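PDB 5CUY: acidocalcisomal pyrophosphatase from Trypanosoma brucei brucei, which probably hydrolyses inorganic pyrophosphate to phosphate with magnesium as its cofactor. Local coordinates for residues 34-39 with 81-86; 168-173 with 183-188; 234-239 with 258-263. The protein carries 1 engineered substitution. One frame throughout, in Å; residues are numbered along the deposited sequence.

Contact 1. Residues 34-39 with 81-86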
loop_
_atom_site.group_PDB
_atom_site.type_symbol
_atom_site.label_atom_id
_atom_site.label_comp_id
_atom_site.label_asym_id
_atom_site.label_seq_id
_atom_site.Cartn_x
_atom_site.Cartn_y
_atom_site.Cartn_z
ATOM N N GLY D 34 -18.368 -21.292 26.531
ATOM C CA GLY D 34 -19.108 -21.919 25.443
ATOM C C GLY D 34 -20.502 -22.404 25.868
ATOM O O GLY D 34 -20.836 -22.508 27.064
ATOM N N THR D 35 -21.334 -22.734 24.892
ATOM C CA THR D 35 -22.668 -23.178 25.225
ATOM C C THR D 35 -23.004 -24.604 24.792
ATOM O O THR D 35 -22.172 -25.336 24.265
ATOM C CB THR D 35 -23.689 -22.201 24.612
ATOM O OG1 THR D 35 -23.033 -21.380 23.629
ATOM C CG2 THR D 35 -24.325 -21.331 25.713
ATOM N N ASN D 36 -24.247 -24.980 25.052
ATOM C CA ASN D 36 -24.793 -26.272 24.682
ATOM C C ASN D 36 -24.992 -26.262 23.182
ATOM O O ASN D 36 -25.052 -25.202 22.545
ATOM C CB ASN D 36 -26.193 -26.442 25.281
ATOM C CG ASN D 36 -26.190 -27.128 26.617
ATOM O OD1 ASN D 36 -25.143 -27.282 27.270
ATOM N ND2 ASN D 36 -27.378 -27.545 27.047
ATOM N N ILE D 37 -25.116 -27.445 22.606
ATOM C CA ILE D 37 -25.411 -27.482 21.197
ATOM C C ILE D 37 -26.897 -27.158 21.259
ATOM O O ILE D 37 -27.689 -27.769 22.031
ATOM C CB ILE D 37 -25.143 -28.856 20.576
ATOM C CG1 ILE D 37 -23.635 -29.003 20.351
ATOM C CG2 ILE D 37 -25.901 -28.968 19.286
ATOM C CD1 ILE D 37 -23.177 -30.405 20.240
ATOM N N SER D 38 -27.277 -26.161 20.487
ATOM C CA SER D 38 -28.631 -25.745 20.523
ATOM C C SER D 38 -29.392 -26.332 19.388
ATOM O O SER D 38 -28.832 -26.774 18.410
ATOM C CB SER D 38 -28.699 -24.235 20.526
ATOM O OG SER D 38 -29.872 -23.822 19.861
ATOM N N THR D 39 -30.697 -26.337 19.557
ATOM C CA THR D 39 -31.657 -26.879 18.627
ATOM C C THR D 39 -31.994 -26.015 17.388
ATOM O O THR D 39 -32.288 -26.545 16.289
ATOM C CB THR D 39 -32.951 -27.174 19.444
ATOM O OG1 THR D 39 -33.247 -28.574 19.399
ATOM C CG2 THR D 39 -34.116 -26.363 18.968
ATOM N N MET D 81 -29.879 -35.612 19.386
ATOM C CA MET D 81 -30.961 -35.913 18.472
ATOM C C MET D 81 -32.302 -35.894 19.193
ATOM O O MET D 81 -33.272 -35.364 18.674
ATOM C CB MET D 81 -30.759 -37.281 17.829
ATOM C CG MET D 81 -29.702 -37.327 16.741
ATOM S SD MET D 81 -30.102 -36.378 15.297
ATOM C CE MET D 81 -31.164 -37.503 14.379
ATOM N N SER D 82 -32.369 -36.457 20.393
ATOM C CA SER D 82 -33.667 -36.465 21.034
ATOM C C SER D 82 -34.057 -35.054 21.470
ATOM O O SER D 82 -35.277 -34.754 21.574
ATOM C CB SER D 82 -33.724 -37.454 22.199
ATOM O OG SER D 82 -33.496 -36.799 23.411
ATOM N N ARG D 83 -33.051 -34.192 21.700
ATOM C CA ARG D 83 -33.341 -32.809 22.077
ATOM C C ARG D 83 -33.964 -32.042 20.910
ATOM O O ARG D 83 -34.674 -31.066 21.090
ATOM C CB ARG D 83 -32.092 -32.080 22.512
ATOM C CG ARG D 83 -31.916 -32.072 23.980
ATOM C CD ARG D 83 -30.437 -32.169 24.400
ATOM N NE ARG D 83 -29.630 -31.051 23.910
ATOM C CZ ARG D 83 -28.389 -30.799 24.283
ATOM N NH1 ARG D 83 -27.776 -31.569 25.165
ATOM N NH2 ARG D 83 -27.760 -29.784 23.735
ATOM N N LEU D 84 -33.715 -32.522 19.711
ATOM C CA LEU D 84 -34.211 -31.881 18.530
ATOM C C LEU D 84 -35.518 -32.542 18.103
ATOM O O LEU D 84 -36.339 -31.946 17.450
ATOM C CB LEU D 84 -33.119 -31.966 17.469
ATOM C CG LEU D 84 -33.299 -31.345 16.098
ATOM C CD1 LEU D 84 -31.918 -31.308 15.417
ATOM C CD2 LEU D 84 -34.317 -32.158 15.248
ATOM N N PHE D 85 -35.722 -33.791 18.452
ATOM C CA PHE D 85 -36.979 -34.412 18.106
ATOM C C PHE D 85 -38.011 -33.724 19.064
ATOM O O PHE D 85 -38.993 -33.103 18.625
ATOM C CB PHE D 85 -36.876 -35.895 18.395
ATOM C CG PHE D 85 -38.016 -36.717 17.863
ATOM C CD1 PHE D 85 -38.056 -37.081 16.526
ATOM C CD2 PHE D 85 -38.994 -37.225 18.736
ATOM C CE1 PHE D 85 -39.044 -37.959 16.066
ATOM C CE2 PHE D 85 -39.986 -38.094 18.292
ATOM C CZ PHE D 85 -40.019 -38.473 16.968
ATOM N N SER D 86 -37.749 -33.820 20.362
ATOM C CA SER D 86 -38.613 -33.211 21.362
ATOM C C SER D 86 -39.012 -31.833 20.974
ATOM O O SER D 86 -40.170 -31.423 21.167
ATOM C CB SER D 86 -37.916 -33.085 22.707
ATOM O OG SER D 86 -37.735 -34.342 23.319
#

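Contact 2. Residues 168-173 with 183-188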
loop_
_atom_site.group_PDB
_atom_site.type_symbol
_atom_site.label_atom_id
_atom_site.label_comp_id
_atom_site.label_asym_id
_atom_site.label_seq_id
_atom_site.Cartn_x
_atom_site.Cartn_y
_atom_site.Cartn_z
ATOM N N LEU D 168 -13.399 0.476 -24.561
ATOM C CA LEU D 168 -12.996 1.778 -25.046
ATOM C C LEU D 168 -11.673 1.597 -25.797
ATOM O O LEU D 168 -10.829 0.782 -25.404
ATOM C CB LEU D 168 -12.787 2.754 -23.887
ATOM C CG LEU D 168 -12.513 4.220 -24.289
ATOM C CD1 LEU D 168 -13.716 4.820 -25.034
ATOM C CD2 LEU D 168 -12.225 5.034 -23.034
ATOM N N VAL D 169 -11.523 2.345 -26.888
ATOM C CA VAL D 169 -10.317 2.312 -27.694
ATOM C C VAL D 169 -9.974 3.768 -27.903
ATOM O O VAL D 169 -10.839 4.568 -28.252
ATOM C CB VAL D 169 -10.543 1.610 -29.043
ATOM C CG1 VAL D 169 -9.292 1.656 -29.843
ATOM C CG2 VAL D 169 -10.934 0.151 -28.822
ATOM N N VAL D 170 -8.729 4.134 -27.631
ATOM C CA VAL D 170 -8.328 5.516 -27.790
ATOM C C VAL D 170 -7.223 5.655 -28.860
ATOM O O VAL D 170 -6.174 5.006 -28.787
ATOM C CB VAL D 170 -7.867 6.059 -26.455
ATOM C CG1 VAL D 170 -7.532 7.503 -26.570
ATOM C CG2 VAL D 170 -8.968 5.910 -25.435
ATOM N N HIS D 171 -7.474 6.491 -29.865
ATOM C CA HIS D 171 -6.501 6.674 -30.932
ATOM C C HIS D 171 -6.011 8.087 -31.045
ATOM O O HIS D 171 -6.788 9.010 -31.015
ATOM C CB HIS D 171 -7.062 6.306 -32.333
ATOM C CG HIS D 171 -7.263 4.837 -32.563
ATOM N ND1 HIS D 171 -6.400 3.874 -32.077
ATOM C CD2 HIS D 171 -8.246 4.166 -33.220
ATOM C CE1 HIS D 171 -6.851 2.673 -32.417
ATOM N NE2 HIS D 171 -7.969 2.823 -33.109
ATOM N N GLU D 172 -4.704 8.230 -31.207
ATOM C CA GLU D 172 -4.074 9.520 -31.423
ATOM C C GLU D 172 -4.006 9.711 -32.935
ATOM O O GLU D 172 -3.798 8.767 -33.686
ATOM C CB GLU D 172 -2.659 9.532 -30.865
ATOM C CG GLU D 172 -2.617 9.467 -29.378
ATOM C CD GLU D 172 -1.300 9.971 -28.816
ATOM O OE1 GLU D 172 -0.441 9.137 -28.440
ATOM O OE2 GLU D 172 -1.123 11.206 -28.752
ATOM N N LYS D 173 -4.214 10.917 -33.402
ATOM C CA LYS D 173 -4.112 11.119 -34.829
ATOM C C LYS D 173 -3.530 12.499 -34.942
ATOM O O LYS D 173 -3.772 13.346 -34.089
ATOM C CB LYS D 173 -5.492 11.034 -35.509
ATOM C CG LYS D 173 -6.331 12.322 -35.483
ATOM C CD LYS D 173 -6.666 12.824 -36.891
ATOM C CE LYS D 173 -7.733 11.953 -37.601
ATOM N NZ LYS D 173 -9.119 12.462 -37.363
ATOM N N VAL D 183 -7.160 13.388 -30.196
ATOM C CA VAL D 183 -7.261 12.083 -29.551
ATOM C C VAL D 183 -8.720 11.696 -29.795
ATOM O O VAL D 183 -9.616 12.407 -29.364
ATOM C CB VAL D 183 -7.014 12.191 -28.072
ATOM C CG1 VAL D 183 -7.286 10.840 -27.403
ATOM C CG2 VAL D 183 -5.592 12.626 -27.823
ATOM N N LEU D 184 -8.955 10.601 -30.518
ATOM C CA LEU D 184 -10.317 10.131 -30.821
ATOM C C LEU D 184 -10.750 8.926 -29.968
ATOM O O LEU D 184 -9.919 8.189 -29.474
ATOM C CB LEU D 184 -10.441 9.758 -32.304
ATOM C CG LEU D 184 -9.886 10.689 -33.403
ATOM C CD1 LEU D 184 -10.631 10.435 -34.703
ATOM C CD2 LEU D 184 -10.051 12.111 -33.033
ATOM N N TYR D 185 -12.056 8.723 -29.820
ATOM C CA TYR D 185 -12.580 7.608 -29.028
ATOM C C TYR D 185 -13.511 6.666 -29.747
ATOM O O TYR D 185 -14.312 7.068 -30.594
ATOM C CB TYR D 185 -13.335 8.120 -27.806
ATOM C CG TYR D 185 -12.499 8.923 -26.856
ATOM C CD1 TYR D 185 -12.089 10.221 -27.182
ATOM C CD2 TYR D 185 -12.056 8.368 -25.671
ATOM C CE1 TYR D 185 -11.254 10.932 -26.339
ATOM C CE2 TYR D 185 -11.229 9.064 -24.844
ATOM C CZ TYR D 185 -10.839 10.345 -25.182
ATOM O OH TYR D 185 -10.079 11.053 -24.304
ATOM N N PHE D 186 -13.441 5.400 -29.384
ATOM C CA PHE D 186 -14.321 4.434 -30.005
ATOM C C PHE D 186 -14.724 3.413 -28.979
ATOM O O PHE D 186 -14.123 3.333 -27.901
ATOM C CB PHE D 186 -13.634 3.697 -31.173
ATOM C CG PHE D 186 -13.069 4.606 -32.213
ATOM C CD1 PHE D 186 -11.795 5.148 -32.059
ATOM C CD2 PHE D 186 -13.828 4.961 -33.325
ATOM C CE1 PHE D 186 -11.282 6.043 -32.992
ATOM C CE2 PHE D 186 -13.333 5.856 -34.262
ATOM C CZ PHE D 186 -12.055 6.403 -34.096
ATOM N N PHE D 187 -15.718 2.625 -29.367
ATOM C CA PHE D 187 -16.296 1.539 -28.585
ATOM C C PHE D 187 -16.293 0.315 -29.501
ATOM O O PHE D 187 -16.793 0.369 -30.633
ATOM C CB PHE D 187 -17.763 1.820 -28.262
ATOM C CG PHE D 187 -18.016 2.564 -26.976
ATOM C CD1 PHE D 187 -17.008 3.269 -26.321
ATOM C CD2 PHE D 187 -19.333 2.600 -26.451
ATOM C CE1 PHE D 187 -17.281 4.011 -25.160
ATOM C CE2 PHE D 187 -19.641 3.333 -25.296
ATOM C CZ PHE D 187 -18.619 4.050 -24.630
ATOM N N ARG D 188 -15.726 -0.780 -29.024
ATOM C CA ARG D 188 -15.740 -2.019 -29.775
ATOM C C ARG D 188 -16.805 -2.809 -29.019
ATOM O O ARG D 188 -16.571 -3.223 -27.885
ATOM C CB ARG D 188 -14.427 -2.761 -29.634
ATOM C CG ARG D 188 -13.989 -3.518 -30.867
ATOM C CD ARG D 188 -13.214 -4.829 -30.579
ATOM N NE ARG D 188 -12.172 -4.737 -29.561
ATOM C CZ ARG D 188 -11.096 -3.937 -29.614
ATOM N NH1 ARG D 188 -10.887 -3.125 -30.650
ATOM N NH2 ARG D 188 -10.217 -3.950 -28.604
#

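Contact 3. Residues 234-239 with 258-263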
loop_
_atom_site.group_PDB
_atom_site.type_symbol
_atom_site.label_atom_id
_atom_site.label_comp_id
_atom_site.label_asym_id
_atom_site.label_seq_id
_atom_site.Cartn_x
_atom_site.Cartn_y
_atom_site.Cartn_z
ATOM N N THR D 234 2.645 18.615 -16.273
ATOM C CA THR D 234 2.767 19.196 -17.595
ATOM C C THR D 234 2.089 20.581 -17.627
ATOM O O THR D 234 1.387 20.951 -16.677
ATOM C CB THR D 234 2.178 18.253 -18.663
ATOM O OG1 THR D 234 0.788 17.999 -18.411
ATOM C CG2 THR D 234 2.886 16.972 -18.631
ATOM N N ARG D 235 2.302 21.358 -18.684
ATOM C CA ARG D 235 1.685 22.662 -18.723
ATOM C C ARG D 235 1.123 23.029 -20.090
ATOM O O ARG D 235 0.676 24.147 -20.312
ATOM C CB ARG D 235 2.677 23.724 -18.260
ATOM C CG ARG D 235 3.737 24.046 -19.292
ATOM C CD ARG D 235 4.644 25.114 -18.788
ATOM N NE ARG D 235 5.373 24.672 -17.606
ATOM C CZ ARG D 235 5.916 25.497 -16.722
ATOM N NH1 ARG D 235 5.788 26.816 -16.909
ATOM N NH2 ARG D 235 6.585 25.001 -15.676
ATOM N N ALA D 236 1.155 22.080 -21.013
ATOM C CA ALA D 236 0.602 22.277 -22.356
ATOM C C ALA D 236 -0.910 22.076 -22.301
ATOM O O ALA D 236 -1.413 21.037 -21.852
ATOM C CB ALA D 236 1.237 21.296 -23.335
ATOM N N LYS D 237 -1.631 23.072 -22.780
ATOM C CA LYS D 237 -3.076 23.045 -22.734
ATOM C C LYS D 237 -3.774 22.160 -23.760
ATOM O O LYS D 237 -3.544 22.305 -24.966
ATOM C CB LYS D 237 -3.618 24.468 -22.865
ATOM C CG LYS D 237 -3.247 25.467 -21.749
ATOM C CD LYS D 237 -4.115 26.713 -21.936
ATOM C CE LYS D 237 -4.099 27.724 -20.776
ATOM N NZ LYS D 237 -5.032 28.890 -21.122
ATOM N N PHE D 238 -4.622 21.246 -23.280
ATOM C CA PHE D 238 -5.435 20.373 -24.146
ATOM C C PHE D 238 -6.858 20.451 -23.603
ATOM O O PHE D 238 -7.039 20.801 -22.454
ATOM C CB PHE D 238 -4.985 18.922 -24.071
ATOM C CG PHE D 238 -3.625 18.684 -24.588
ATOM C CD1 PHE D 238 -2.514 18.860 -23.766
ATOM C CD2 PHE D 238 -3.432 18.250 -25.895
ATOM C CE1 PHE D 238 -1.229 18.595 -24.255
ATOM C CE2 PHE D 238 -2.149 17.980 -26.390
ATOM C CZ PHE D 238 -1.056 18.150 -25.577
ATOM N N GLU D 239 -7.850 20.099 -24.420
ATOM C CA GLU D 239 -9.269 20.139 -24.014
ATOM C C GLU D 239 -10.250 19.294 -24.874
ATOM O O GLU D 239 -9.977 18.957 -26.023
ATOM C CB GLU D 239 -9.763 21.576 -24.060
ATOM C CG GLU D 239 -10.074 21.983 -25.494
ATOM C CD GLU D 239 -10.295 23.470 -25.677
ATOM O OE1 GLU D 239 -11.345 23.823 -26.289
ATOM O OE2 GLU D 239 -9.416 24.264 -25.228
ATOM N N PRO D 258 1.157 26.782 -29.911
ATOM C CA PRO D 258 0.509 26.055 -28.819
ATOM C C PRO D 258 0.477 26.909 -27.555
ATOM O O PRO D 258 1.410 27.634 -27.282
ATOM C CB PRO D 258 1.402 24.823 -28.622
ATOM C CG PRO D 258 2.429 24.886 -29.707
ATOM C CD PRO D 258 2.540 26.330 -30.090
ATOM N N ARG D 259 -0.588 26.801 -26.779
ATOM C CA ARG D 259 -0.732 27.553 -25.540
ATOM C C ARG D 259 -0.335 26.737 -24.307
ATOM O O ARG D 259 -0.354 25.506 -24.325
ATOM C CB ARG D 259 -2.164 27.985 -25.387
ATOM C CG ARG D 259 -2.657 28.903 -26.465
ATOM C CD ARG D 259 -3.406 30.002 -25.793
ATOM N NE ARG D 259 -4.702 30.257 -26.393
ATOM C CZ ARG D 259 -5.764 30.662 -25.699
ATOM N NH1 ARG D 259 -5.670 30.836 -24.374
ATOM N NH2 ARG D 259 -6.909 30.926 -26.334
ATOM N N PHE D 260 0.008 27.427 -23.226
ATOM C CA PHE D 260 0.452 26.770 -22.003
ATOM C C PHE D 260 0.065 27.582 -20.798
ATOM O O PHE D 260 -0.219 28.772 -20.928
ATOM C CB PHE D 260 1.972 26.676 -21.981
ATOM C CG PHE D 260 2.554 26.014 -23.171
ATOM C CD1 PHE D 260 2.718 26.711 -24.358
ATOM C CD2 PHE D 260 2.954 24.693 -23.104
ATOM C CE1 PHE D 260 3.282 26.100 -25.458
ATOM C CE2 PHE D 260 3.517 24.071 -24.190
ATOM C CZ PHE D 260 3.690 24.766 -25.372
ATOM N N TYR D 261 0.038 26.951 -19.626
ATOM C CA TYR D 261 -0.205 27.698 -18.398
ATOM C C TYR D 261 1.156 28.413 -18.114
ATOM O O TYR D 261 2.189 27.755 -18.041
ATOM C CB TYR D 261 -0.551 26.724 -17.275
ATOM C CG TYR D 261 -1.951 26.249 -17.343
ATOM C CD1 TYR D 261 -3.007 27.136 -17.209
ATOM C CD2 TYR D 261 -2.243 24.919 -17.535
ATOM C CE1 TYR D 261 -4.338 26.704 -17.263
ATOM C CE2 TYR D 261 -3.569 24.482 -17.593
ATOM C CZ TYR D 261 -4.602 25.390 -17.457
ATOM O OH TYR D 261 -5.905 24.983 -17.540
ATOM N N LYS D 262 1.202 29.732 -17.966
ATOM C CA LYS D 262 2.527 30.318 -17.744
ATOM C C LYS D 262 3.043 30.263 -16.310
ATOM O O LYS D 262 4.251 30.240 -16.060
ATOM C CB LYS D 262 2.582 31.744 -18.308
ATOM C CG LYS D 262 2.634 31.800 -19.844
ATOM C CD LYS D 262 3.663 30.819 -20.429
ATOM C CE LYS D 262 3.803 30.922 -21.974
ATOM N NZ LYS D 262 4.693 32.044 -22.511
ATOM N N HIS D 263 2.103 30.213 -15.379
ATOM C CA HIS D 263 2.366 30.122 -13.956
ATOM C C HIS D 263 3.283 28.943 -13.593
ATOM O O HIS D 263 4.131 29.054 -12.702
ATOM C CB HIS D 263 1.035 29.979 -13.212
ATOM C CG HIS D 263 1.181 29.787 -11.729
ATOM N ND1 HIS D 263 1.776 30.724 -10.908
ATOM C CD2 HIS D 263 0.775 28.781 -10.916
ATOM C CE1 HIS D 263 1.726 30.309 -9.657
ATOM N NE2 HIS D 263 1.121 29.134 -9.631
#

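Contact 1. Residues 34-39 with 81-86
Arg83 leans out from helix 74-86 and puts one end of its guanidinium group on the backbone carbonyl of Ile37. The hydrogen bond from Arg83 NH2 to Ile37 O is short, 2.6 Å, but bent, with an angle of 133° at the hydrogen. The nitrogen approaches in the carbonyl plane on a lone pair, and the oxygen lies within 2° of the guanidinium plane. Bends at chi2 and chi3 swing the arginine chain round to reach it. Glu61 completes the polar group, since its OE2 takes the amide of Ile37 and forms a salt bridge with the same NH2. Ile37 is thus held at its N-H by Glu61 and at its C=O by Arg83, two side chains themselves joined by the salt bridge.

Further along the loop, Thr39 OG1 lies 3.3 Å from Arg83 O, at most a weak hydrogen bond, while Tyr107 OH bonds to Thr39 O. Both segments belong to the N-terminal helical part of the chain, which is probably EF-hand-like, consistent with the calcium binding assigned to the family. Here the loop after helix 29-33 runs in toward helix 74-86, its backbone coming nearest at Thr39 and Leu84.

The remaining contacts are van der Waals. Asn36 crosses Arg83 at about a right angle, its CB 4.0 Å from Arg83 NH2, with amide and guanidinium planes only 26° apart. Leu84 brings CB to 3.9 Å from Thr39 OG1, and its side chain packs on Val104 and Tyr107 of helix 98-107. Pro179 and Gly256 of a second subunit pack against Leu84 and Ile37, respectively.

Contact 2. Residues 168-173 with 183-188
His171 and Phe186 lie diagonally across the two strands on the same face of the sheet. Their side chains cross at about a right angle, and the rings meet obliquely, with planes at 52° and centroids 5.5 Å apart. The touch is made by His171 CD2, which comes to 3.6 Å from Phe186 CE1. On the same face Val169 sits beside Phe186, and with its CG1 anti to the backbone N (chi1 178°) the other methyl, CG2, is turned to the guanidinium of Arg188, 3.8 Å from NH1. That guanidinium has its own charged partners: Glu195 in the same chain and Glu217 of a second subunit.

The opposite face is more apolar. Leu168 pushes CD1 between two aromatic rings, meeting both edge-on in their planes: it is 4.0 Å from Tyr185 CD2 and 3.7 Å from Phe187 CE1. Val170 runs alongside Tyr185, pointing the same way, with CG2 3.9 Å from Tyr185 CE2. Its CG1 faces Val183 CG1, modelled at 3.4 Å, which is short for two methyls and doubtful in detail. The phenol end of Tyr185 is tied to the backbone carbonyl of Gly308.

Strand 182-189 continues the sheet through strands 195-198 and 249-254, while Leu168 also makes backbone hydrogen bonds to the second subunit. Two reciprocal pairs of backbone hydrogen bonds fix the pattern, Val169 with Phe186 and His171 with Leu184; the shortest runs from Leu184 N to His171 O, 2.7 Å. The strands cross at 153°, the twisted antiparallel geometry of a beta hairpin, here built from strands 166-173 and 182-189.

Contact 3. Residues 234-239 with 258-263
A single beta bridge, Ala236 with Phe260, ties together two neighbouring parts of the pyrophosphatase domain close to its magnesium site. The chains run in opposite senses and two backbone bonds flank the bridge: Tyr261 N to Arg235 O, 3.0 Å, and Lys237 N to Arg259 O, 3.2 Å and nearly straight at 171°.

Lys237 reaches across to two residues. Its chain is extended beyond CG and crosses Tyr261 at about a right angle, laying CE over one face of the ring, 4.0 Å from the centroid and offset toward the rim: a CH-pi contact. Beyond it, Lys237 NZ lies 3.8 Å from Arg259 NH1, two like charges; Asp252 touches the Lys237 side chain and forms a long, weak ion pair with Arg259. The Phe260 ring lies against Ala236, CE2 3.7 Å from Ala236 CB. The Arg235 and Phe260 side chains cross at about a right angle, Arg235 CG 3.9 Å from Phe260 CD2, while Arg235 NE forms a salt bridge with Asp265.

Strand 249-254 flanks both segments, with backbone bonds from Asp252 to Lys237 and Arg259. Trp364, on helix 357-367, meets Tyr261 edge-to-face, and Ala66 on helix 61-67 of a second subunit packs on Phe260.

How the contacts relate
Contact 1 stands apart in the helical region, its centre 65 Å from that of contact 2 and 75 Å from that of contact 3. Contacts 2 and 3 are neighbours, with centres 23 Å and nearest atoms about 6 Å apart, and both reach the same antiparallel sheet. Of the three, contact 3 comes closest to the metal site: the Tyr261 side chain is about 9 Å from the magnesium ion held by Asp291, Asp296 and Asp328. The assembly bridges the gap, since contact 1 meets Glu175, Thr178 and Pro179 of a second subunit, in the turn between that subunit's strands 166-173 and 182-189, and contact 3 packs on that subunit's Leu62 and Ala66.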